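Long-range contact in leucyl-trna synthetase (Plasmodium falciparum, PDB 5FOC), which probably charges tRNA(Leu) with leucine at the expense of ATP and, through the editing domain that makes up this chain, probably deacylates wrongly charged tRNA: residues P242-K247 with S319-K324. The protein carries 2 engineered substitutions. Residues are numbered along the deposited sequence; the frame is centred on the assembly and turned at random.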
# COMPACT_ATOMS: atom_id res chain seq x y z
N PRO A 242 3.42 -10.78 -0.22
CA PRO A 242 2.68 -11.08 1.02
C PRO A 242 3.49 -10.86 2.29
O PRO A 242 4.61 -11.31 2.40
CB PRO A 242 2.32 -12.54 0.86
CG PRO A 242 3.48 -13.10 0.11
CD PRO A 242 3.86 -12.03 -0.89
N MET A 243 2.86 -10.18 3.27
CA MET A 243 3.46 -9.97 4.59
C MET A 243 2.36 -10.26 5.60
O MET A 243 1.43 -9.47 5.74
CB MET A 243 4.01 -8.57 4.70
CG MET A 243 4.59 -8.21 6.08
SD MET A 243 5.14 -6.48 6.22
CE MET A 243 6.91 -6.61 6.18
N THR A 244 2.43 -11.44 6.23
CA THR A 244 1.37 -11.90 7.15
C THR A 244 1.34 -11.17 8.47
O THR A 244 0.38 -11.34 9.20
CB THR A 244 1.46 -13.41 7.44
OG1 THR A 244 2.73 -13.73 8.06
CG2 THR A 244 1.28 -14.16 6.15
N THR A 245 2.38 -10.39 8.76
CA THR A 245 2.49 -9.67 10.07
C THR A 245 1.80 -8.32 10.02
O THR A 245 1.69 -7.65 11.03
CB THR A 245 3.96 -9.43 10.43
OG1 THR A 245 4.62 -8.86 9.26
CG2 THR A 245 4.62 -10.70 10.80
N ILE A 246 1.36 -7.87 8.84
CA ILE A 246 0.57 -6.64 8.74
C ILE A 246 -0.68 -6.74 9.64
O ILE A 246 -1.47 -7.67 9.52
CB ILE A 246 0.16 -6.34 7.28
CG1 ILE A 246 1.41 -5.89 6.56
CG2 ILE A 246 -0.95 -5.30 7.21
CD1 ILE A 246 1.20 -5.84 5.06
N LYS A 247 -0.83 -5.79 10.56
CA LYS A 247 -1.96 -5.78 11.47
C LYS A 247 -3.15 -5.04 10.89
O LYS A 247 -3.03 -3.86 10.51
CB LYS A 247 -1.55 -5.09 12.80
CG LYS A 247 -0.49 -5.84 13.60
CD LYS A 247 -0.94 -7.22 14.08
CE LYS A 247 0.20 -8.05 14.70
NZ LYS A 247 1.19 -8.47 13.64
N SER A 319 13.59 -14.34 11.21
CA SER A 319 12.54 -14.33 10.22
C SER A 319 11.75 -13.02 10.37
O SER A 319 11.95 -12.25 11.35
CB SER A 319 11.57 -15.50 10.41
OG SER A 319 10.72 -15.23 11.53
N TYR A 320 10.84 -12.77 9.43
CA TYR A 320 10.04 -11.55 9.49
C TYR A 320 8.96 -11.65 10.55
O TYR A 320 8.30 -10.67 10.84
CB TYR A 320 9.47 -11.13 8.12
CG TYR A 320 8.19 -11.79 7.66
CD1 TYR A 320 8.19 -12.96 6.87
CD2 TYR A 320 6.97 -11.18 7.90
CE1 TYR A 320 7.00 -13.54 6.45
CE2 TYR A 320 5.79 -11.74 7.49
CZ TYR A 320 5.80 -12.91 6.73
OH TYR A 320 4.59 -13.43 6.33
N LYS A 321 8.78 -12.85 11.10
CA LYS A 321 7.87 -13.07 12.23
C LYS A 321 8.56 -13.23 13.58
O LYS A 321 7.90 -13.54 14.58
CB LYS A 321 7.02 -14.31 11.92
CG LYS A 321 6.14 -14.13 10.69
CD LYS A 321 5.64 -15.44 10.11
CE LYS A 321 6.73 -16.10 9.28
NZ LYS A 321 6.20 -17.32 8.64
N ASP A 322 9.86 -12.95 13.64
CA ASP A 322 10.63 -12.91 14.90
C ASP A 322 9.98 -11.92 15.89
O ASP A 322 9.74 -10.77 15.55
CB ASP A 322 12.08 -12.50 14.56
CG ASP A 322 13.07 -12.77 15.68
OD1 ASP A 322 12.75 -12.48 16.86
OD2 ASP A 322 14.20 -13.24 15.37
N VAL A 323 9.71 -12.37 17.11
CA VAL A 323 9.11 -11.51 18.15
C VAL A 323 9.94 -10.29 18.51
O VAL A 323 9.39 -9.30 19.03
CB VAL A 323 8.81 -12.30 19.46
CG1 VAL A 323 7.80 -13.39 19.21
CG2 VAL A 323 10.09 -12.80 20.15
N LYS A 324 11.24 -10.35 18.28
CA LYS A 324 12.09 -9.23 18.63
C LYS A 324 12.03 -8.10 17.60
O LYS A 324 12.48 -6.99 17.89
CB LYS A 324 13.53 -9.71 18.92
CG LYS A 324 14.39 -9.87 17.68
CD LYS A 324 15.63 -10.75 17.89
CE LYS A 324 16.17 -11.22 16.54
NZ LYS A 324 16.74 -12.61 16.55
O HOH W 1 4.72 -14.05 3.78
O HOH W 2 7.21 -8.13 9.99
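Y320 reaches across to M243, T244 and T245, joining two type I beta turns of the editing domain, M243–I246 after strand 238–242 and S319–D322 ahead of helix 325–339. It is a worked example of how one tyrosine can tie two loops together by its hydroxyl and its ring at once. In its side chain chi1 of 83° sets CG between the backbone N and the carbonyl carbon, and at the far end of the ring Y320 OH makes a short hydrogen bond with T244 OG1, 2.6 Å; either hydroxyl could donate. The two side chains meet at about a right angle. A water adds a second hold on the buried phenol, lying 2.6 Å from Y320 OH and donating to P242 O.

Packing is tight along the CD2–CE2 side of the ring. M243 runs past it in the opposite direction, CG 4.0 Å from Y320 CE2, while T245 OG1 lies at the ring edge, 3.6 Å from Y320 CD2. A267 and C268 of helix 263–274, with Y279 of helix 276–282, add further packing against the tyrosine, and D271 accepts a hydrogen bond from its backbone N.

The solvent side is looser. There the exposed K321 folds its own CG over the centre of the neighbouring tyrosine ring, 4.0 Å above the plane, and reaches the M243–I246 turn where K321 CG meets the methyl T245 CG2 at 3.8 Å. At the ring edge, in its plane, a second water bridges the turns, lying 2.8 Å from T245 OG1 and donating to Y320 O at 2.9 Å.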